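Local coordinates for protein sialyltransferase 0160 (Photobacterium damselae, PDB 4R84) that probably transfers sialic acid from CMP-sialic acid to galactoside acceptors, as a glycosyltransferase of the GT-B structural group, at residues A[142-153]-A[166-174]. Sequence-based numbering, arbitrary orientation. Where two conformers were deposited one is given.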
ATOM      1  N   LYS A 142      -5.258  -9.223   8.852  1.00 20.45           N
ATOM      2  CA  LYS A 142      -6.009 -10.460   9.014  1.00 21.51           C
ATOM      3  C   LYS A 142      -5.694 -11.073  10.377  1.00 25.36           C
ATOM      4  O   LYS A 142      -6.563 -11.667  11.024  1.00 27.46           O
ATOM      5  CB  LYS A 142      -5.698 -11.454   7.889  1.00 28.29           C
ATOM      6  CG  LYS A 142      -6.239 -12.857   8.162  1.00 26.55           C
ATOM      7  CD  LYS A 142      -7.751 -12.876   8.241  1.00 28.20           C
ATOM      8  CE  LYS A 142      -8.261 -14.198   8.820  1.00 39.79           C
ATOM      9  NZ  LYS A 142      -7.623 -15.414   8.239  1.00 42.22           N
ATOM     10  N   ASP A 143      -4.444 -10.938  10.809  1.00 27.75           N
ATOM     11  CA  ASP A 143      -4.049 -11.466  12.107  1.00 30.27           C
ATOM     12  C   ASP A 143      -4.469 -10.542  13.229  1.00 26.95           C
ATOM     13  O   ASP A 143      -4.928 -11.011  14.271  1.00 33.75           O
ATOM     14  CB  ASP A 143      -2.539 -11.711  12.176  1.00 38.65           C
ATOM     15  CG  ASP A 143      -2.144 -13.058  11.609  1.00 58.15           C
ATOM     16  OD1 ASP A 143      -2.908 -13.615  10.786  1.00 54.61           O
ATOM     17  OD2 ASP A 143      -1.088 -13.584  12.027  1.00 72.40           O
ATOM     18  N   GLU A 144      -4.318  -9.239  13.029  1.00 26.61           N
ATOM     19  CA  GLU A 144      -4.633  -8.298  14.095  1.00 24.33           C
ATOM     20  C   GLU A 144      -6.135  -8.067  14.244  1.00 30.33           C
ATOM     21  O   GLU A 144      -6.628  -7.894  15.360  1.00 27.08           O
ATOM     22  CB  GLU A 144      -3.932  -6.962  13.867  1.00 31.09           C
ATOM     23  CG  GLU A 144      -4.030  -6.017  15.064  1.00 36.45           C
ATOM     24  CD  GLU A 144      -3.240  -4.730  14.882  1.00 56.15           C
ATOM     25  OE1 GLU A 144      -2.649  -4.530  13.798  1.00 62.65           O
ATOM     26  OE2 GLU A 144      -3.205  -3.914  15.831  1.00 59.46           O
ATOM     27  N   TYR A 145      -6.860  -8.099  13.127  1.00 24.54           N
ATOM     28  CA  TYR A 145      -8.306  -7.825  13.120  1.00 23.44           C
ATOM     29  C   TYR A 145      -9.051  -8.923  12.367  1.00 22.21           C
ATOM     30  O   TYR A 145      -9.561  -8.722  11.255  1.00 21.40           O
ATOM     31  CB  TYR A 145      -8.590  -6.452  12.502  1.00 24.28           C
ATOM     32  CG  TYR A 145      -7.942  -5.325  13.254  1.00 28.73           C
ATOM     33  CD1 TYR A 145      -8.500  -4.847  14.432  1.00 31.32           C
ATOM     34  CD2 TYR A 145      -6.755  -4.750  12.803  1.00 31.22           C
ATOM     35  CE1 TYR A 145      -7.901  -3.816  15.141  1.00 37.93           C
ATOM     36  CE2 TYR A 145      -6.146  -3.715  13.508  1.00 36.48           C
ATOM     37  CZ  TYR A 145      -6.727  -3.254  14.675  1.00 42.12           C
ATOM     38  OH  TYR A 145      -6.136  -2.230  15.382  1.00 44.19           O
ATOM     39  N   PRO A 146      -9.136 -10.103  12.983  1.00 23.36           N
ATOM     40  CA  PRO A 146      -9.643 -11.260  12.250  1.00 20.78           C
ATOM     41  C   PRO A 146     -11.127 -11.185  11.903  1.00 22.77           C
ATOM     42  O   PRO A 146     -11.593 -11.987  11.096  1.00 28.05           O
ATOM     43  CB  PRO A 146      -9.370 -12.430  13.213  1.00 25.88           C
ATOM     44  CG  PRO A 146      -9.250 -11.817  14.537  1.00 28.54           C
ATOM     45  CD  PRO A 146      -8.692 -10.452  14.347  1.00 25.31           C
ATOM     46  N   SER A 147     -11.857 -10.240  12.494  0.67 20.36           N
ATOM     47  CA  SER A 147     -13.283 -10.103  12.196  0.67 20.93           C
ATOM     48  C   SER A 147     -13.555  -9.205  10.981  0.67 21.21           C
ATOM     49  O   SER A 147     -14.636  -9.263  10.397  0.67 20.78           O
ATOM     50  CB  SER A 147     -14.035  -9.558  13.417  0.67 26.84           C
ATOM     51  OG  SER A 147     -13.910 -10.434  14.529  0.67 28.26           O
ATOM     52  N   ASN A 148     -12.584  -8.377  10.601  1.00 22.63           N
ATOM     53  CA  ASN A 148     -12.816  -7.387   9.543  1.00 21.51           C
ATOM     54  C   ASN A 148     -13.023  -8.008   8.170  1.00 23.21           C
ATOM     55  O   ASN A 148     -12.261  -8.883   7.761  1.00 24.69           O
ATOM     56  CB  ASN A 148     -11.649  -6.397   9.451  1.00 18.30           C
ATOM     57  CG  ASN A 148     -11.573  -5.475  10.652  1.00 19.00           C
ATOM     58  OD1 ASN A 148     -12.240  -5.699  11.666  1.00 22.45           O
ATOM     59  ND2 ASN A 148     -10.769  -4.440  10.548  1.00 16.90           N
ATOM     60  N   GLN A 149     -14.054  -7.540   7.467  1.00 18.76           N
ATOM     61  CA  GLN A 149     -14.271  -7.887   6.073  1.00 17.33           C
ATOM     62  C   GLN A 149     -13.497  -6.900   5.187  1.00 16.46           C
ATOM     63  O   GLN A 149     -13.336  -5.733   5.539  1.00 17.62           O
ATOM     64  CB  GLN A 149     -15.762  -7.844   5.743  1.00 18.55           C
ATOM     65  CG  GLN A 149     -16.101  -8.246   4.325  1.00 39.88           C
ATOM     66  CD  GLN A 149     -15.704  -9.668   4.019  1.00 49.74           C
ATOM     67  OE1 GLN A 149     -15.835 -10.565   4.869  1.00 47.32           O
ATOM     68  NE2 GLN A 149     -15.193  -9.888   2.804  1.00 36.51           N
ATOM     69  N   ARG A 150     -13.013  -7.393   4.051  1.00 14.76           N
ATOM     70  CA  ARG A 150     -12.229  -6.583   3.125  1.00 13.58           C
ATOM     71  C   ARG A 150     -12.827  -6.687   1.743  1.00 16.68           C
ATOM     72  O   ARG A 150     -13.109  -7.788   1.274  1.00 22.94           O
ATOM     73  CB  ARG A 150     -10.764  -7.039   3.090  1.00 13.89           C
ATOM     74  CG  ARG A 150     -10.116  -7.077   4.475  1.00 17.46           C
ATOM     75  CD  ARG A 150      -8.600  -7.396   4.514  1.00 17.98           C
ATOM     76  NE  ARG A 150      -8.219  -7.095   5.887  1.00 18.02           N
ATOM     77  CZ  ARG A 150      -8.336  -7.935   6.915  1.00 19.45           C
ATOM     78  NH1 ARG A 150      -8.646  -9.215   6.732  1.00 19.88           N
ATOM     79  NH2 ARG A 150      -8.067  -7.497   8.128  1.00 21.66           N
ATOM     80  N   PHE A 151     -13.041  -5.536   1.106  1.00 14.66           N
ATOM     81  CA  PHE A 151     -13.479  -5.507  -0.285  1.00 12.82           C
ATOM     82  C   PHE A 151     -12.300  -5.020  -1.096  1.00 17.10           C
ATOM     83  O   PHE A 151     -11.772  -3.962  -0.789  1.00 18.31           O
ATOM     84  CB  PHE A 151     -14.662  -4.570  -0.487  1.00 15.31           C
ATOM     85  CG  PHE A 151     -15.961  -5.067   0.109  1.00 14.76           C
ATOM     86  CD1 PHE A 151     -16.051  -6.319   0.693  1.00 18.82           C
ATOM     87  CD2 PHE A 151     -17.103  -4.294   0.009  1.00 15.30           C
ATOM     88  CE1 PHE A 151     -17.258  -6.778   1.219  1.00 22.20           C
ATOM     89  CE2 PHE A 151     -18.332  -4.752   0.549  1.00 15.27           C
ATOM     90  CZ  PHE A 151     -18.395  -5.994   1.136  1.00 20.58           C
ATOM     91  N   VAL A 152     -11.918  -5.757  -2.138  1.00 15.82           N
ATOM     92  CA  VAL A 152     -10.674  -5.451  -2.861  1.00 13.24           C
ATOM     93  C   VAL A 152     -10.885  -5.364  -4.370  1.00 14.05           C
ATOM     94  O   VAL A 152     -11.361  -6.312  -5.002  1.00 19.17           O
ATOM     95  CB  VAL A 152      -9.578  -6.501  -2.574  1.00 14.81           C
ATOM     96  CG1 VAL A 152      -8.303  -6.167  -3.383  1.00 12.97           C
ATOM     97  CG2 VAL A 152      -9.214  -6.564  -1.069  1.00 12.94           C
ATOM     98  N   SER A 153     -10.491  -4.225  -4.939  1.00 15.38           N
ATOM     99  CA  SER A 153     -10.518  -4.015  -6.387  1.00 18.50           C
ATOM    100  C   SER A 153      -9.163  -3.566  -6.862  1.00 16.35           C
ATOM    101  O   SER A 153      -8.857  -2.376  -6.806  1.00 15.82           O
ATOM    102  CB  SER A 153     -11.565  -2.966  -6.763  1.00 19.82           C
ATOM    103  OG  SER A 153     -12.866  -3.494  -6.560  1.00 23.51           O
ATOM    104  N   LYS A 166      -8.458 -16.814   2.737  1.00 32.53           N
ATOM    105  CA  LYS A 166      -7.448 -16.733   3.788  1.00 40.06           C
ATOM    106  C   LYS A 166      -7.395 -15.353   4.420  1.00 31.71           C
ATOM    107  O   LYS A 166      -7.044 -15.215   5.589  1.00 32.05           O
ATOM    108  CB  LYS A 166      -6.046 -17.062   3.239  1.00 41.54           C
ATOM    109  CG  LYS A 166      -5.825 -18.490   2.752  1.00 52.59           C
ATOM    110  CD  LYS A 166      -4.367 -18.681   2.324  1.00 50.25           C
ATOM    111  CE  LYS A 166      -4.119 -20.040   1.685  1.00 58.91           C
ATOM    112  NZ  LYS A 166      -4.244 -21.178   2.652  1.00 59.07           N
ATOM    113  N   LEU A 167      -7.761 -14.331   3.649  1.00 23.54           N
ATOM    114  CA  LEU A 167      -7.564 -12.956   4.083  1.00 18.24           C
ATOM    115  C   LEU A 167      -8.867 -12.184   4.280  1.00 20.16           C
ATOM    116  O   LEU A 167      -8.842 -10.969   4.470  1.00 19.67           O
ATOM    117  CB  LEU A 167      -6.655 -12.218   3.074  1.00 20.09           C
ATOM    118  CG  LEU A 167      -5.210 -12.738   2.976  1.00 18.49           C
ATOM    119  CD1 LEU A 167      -4.466 -12.072   1.815  1.00 22.31           C
ATOM    120  CD2 LEU A 167      -4.473 -12.461   4.269  1.00 19.05           C
ATOM    121  N   ASN A 168      -9.993 -12.900   4.273  1.00 20.91           N
ATOM    122  CA  ASN A 168     -11.321 -12.286   4.413  1.00 17.40           C
ATOM    123  C   ASN A 168     -11.542 -11.197   3.358  1.00 22.14           C
ATOM    124  O   ASN A 168     -12.089 -10.119   3.623  1.00 19.90           O
ATOM    125  CB  ASN A 168     -11.496 -11.726   5.828  1.00 18.42           C
ATOM    126  CG  ASN A 168     -11.650 -12.830   6.870  1.00 28.15           C
ATOM    127  OD1 ASN A 168     -11.877 -13.986   6.526  1.00 30.08           O
ATOM    128  ND2 ASN A 168     -11.528 -12.473   8.142  1.00 35.24           N
ATOM    129  N   ILE A 169     -11.112 -11.522   2.148  1.00 21.63           N
ATOM    130  CA  ILE A 169     -11.249 -10.657   0.993  1.00 19.98           C
ATOM    131  C   ILE A 169     -12.403 -11.080   0.088  1.00 26.69           C
ATOM    132  O   ILE A 169     -12.549 -12.263  -0.236  1.00 23.77           O
ATOM    133  CB  ILE A 169      -9.959 -10.660   0.160  1.00 17.20           C
ATOM    134  CG1 ILE A 169      -8.847  -9.879   0.867  1.00 18.29           C
ATOM    135  CG2 ILE A 169     -10.230 -10.083  -1.198  1.00 18.86           C
ATOM    136  CD1 ILE A 169      -7.490  -9.996   0.137  1.00 18.76           C
ATOM    137  N   HIS A 170     -13.225 -10.110  -0.303  1.00 20.62           N
ATOM    138  CA  HIS A 170     -14.164 -10.271  -1.411  1.00 18.51           C
ATOM    139  C   HIS A 170     -13.690  -9.358  -2.527  1.00 21.75           C
ATOM    140  O   HIS A 170     -13.581  -8.156  -2.327  1.00 19.22           O
ATOM    141  CB  HIS A 170     -15.586  -9.904  -0.982  1.00 22.62           C
ATOM    142  CG  HIS A 170     -16.658 -10.395  -1.910  1.00 45.70           C
ATOM    143  ND1 HIS A 170     -16.543 -10.345  -3.284  1.00 48.09           N
ATOM    144  CD2 HIS A 170     -17.873 -10.939  -1.656  1.00 46.82           C
ATOM    145  CE1 HIS A 170     -17.638 -10.839  -3.836  1.00 43.71           C
ATOM    146  NE2 HIS A 170     -18.461 -11.207  -2.871  1.00 43.77           N
ATOM    147  N   THR A 171     -13.417  -9.917  -3.704  1.00 20.91           N
ATOM    148  CA  THR A 171     -12.932  -9.110  -4.811  1.00 21.94           C
ATOM    149  C   THR A 171     -14.100  -8.565  -5.635  1.00 22.79           C
ATOM    150  O   THR A 171     -15.138  -9.231  -5.796  1.00 23.25           O
ATOM    151  CB  THR A 171     -11.984  -9.914  -5.724  1.00 26.68           C
ATOM    152  OG1 THR A 171     -12.656 -11.091  -6.180  1.00 31.41           O
ATOM    153  CG2 THR A 171     -10.723 -10.324  -4.966  1.00 26.51           C
ATOM    154  N   TYR A 172     -13.918  -7.342  -6.130  1.00 16.95           N
ATOM    155  CA  TYR A 172     -14.848  -6.662  -7.021  1.00 20.30           C
ATOM    156  C   TYR A 172     -14.096  -6.096  -8.201  1.00 20.83           C
ATOM    157  O   TYR A 172     -12.932  -5.696  -8.080  1.00 22.29           O
ATOM    158  CB  TYR A 172     -15.599  -5.539  -6.300  1.00 21.35           C
ATOM    159  CG  TYR A 172     -16.547  -6.098  -5.283  1.00 22.04           C
ATOM    160  CD1 TYR A 172     -17.806  -6.536  -5.662  1.00 23.12           C
ATOM    161  CD2 TYR A 172     -16.162  -6.259  -3.959  1.00 19.11           C
ATOM    162  CE1 TYR A 172     -18.677  -7.080  -4.735  1.00 22.25           C
ATOM    163  CE2 TYR A 172     -17.022  -6.811  -3.037  1.00 24.02           C
ATOM    164  CZ  TYR A 172     -18.271  -7.216  -3.427  1.00 26.17           C
ATOM    165  OH  TYR A 172     -19.126  -7.765  -2.494  1.00 26.89           O
ATOM    166  N   PRO A 173     -14.755  -6.069  -9.359  1.00 24.49           N
ATOM    167  CA  PRO A 173     -14.101  -5.483 -10.525  1.00 23.32           C
ATOM    168  C   PRO A 173     -13.961  -3.973 -10.398  1.00 19.65           C
ATOM    169  O   PRO A 173     -14.654  -3.328  -9.606  1.00 24.36           O
ATOM    170  CB  PRO A 173     -15.051  -5.849 -11.671  1.00 26.30           C
ATOM    171  CG  PRO A 173     -16.399  -5.930 -11.008  1.00 30.20           C
ATOM    172  CD  PRO A 173     -16.126  -6.533  -9.660  1.00 28.13           C
ATOM    173  N   LEU A 174     -13.051  -3.417 -11.181  1.00 19.29           N
ATOM    174  CA  LEU A 174     -13.006  -1.988 -11.416  1.00 17.38           C
ATOM    175  C   LEU A 174     -13.862  -1.654 -12.627  1.00 17.19           C
ATOM    176  O   LEU A 174     -14.078  -2.507 -13.488  1.00 25.00           O
ATOM    177  CB  LEU A 174     -11.565  -1.531 -11.689  1.00 16.51           C
ATOM    178  CG  LEU A 174     -10.631  -1.652 -10.481  1.00 18.34           C
ATOM    179  CD1 LEU A 174      -9.187  -1.647 -10.992  1.00 26.47           C
ATOM    180  CD2 LEU A 174     -10.870  -0.501  -9.550  1.00 18.14           C
TER
HETATM  181  O   HOH W   1     -10.180 -10.099   8.854  1.00 22.14           O
HETATM  182  O   HOH W   2     -14.365 -13.511   4.878  1.00 49.50           O
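R150, F151 and V152 pair in parallel with I169, H170 and T171, and the axes of strands 149-153 and 169-171 approach to 4.6 Å at 31°. Four backbone hydrogen bonds fix this register: R150 N to N168 O, H170 N to R150 O, V152 N to H170 O and Y172 N to V152 O. The H170 N bond to R150 O is nearly straight (172° at the hydrogen). On one face of the sheet, V152 CG2 meets I169 CG2 at 3.7 Å. On the other, the edge of Y172 is turned to the face of F151, with ring planes at 62° and Y172 CE2 lying 3.8 Å from F151 CG. S153 OG donates to Y172 O (2.7 Å) from above the carbonyl plane.

At the N-terminal end, R150 NH1 donates to L167 O (2.9 Å), which lies in the guanidinium plane, while NE forms a salt bridge with E121. K142, bent at chi2 and chi4, brings NZ to K166 O (2.7 Å). One water accepts from R150 NH1 and N168 ND2 and donates to Y145 O and N148 O. K142, from the end of helix 129-144, and R150, from the first strand, thus tie K166 O and L167 O, at the exit of helix 161-166, into this Rossmann-type beta-alpha-beta unit, where their positive charges probably complement the helix dipole.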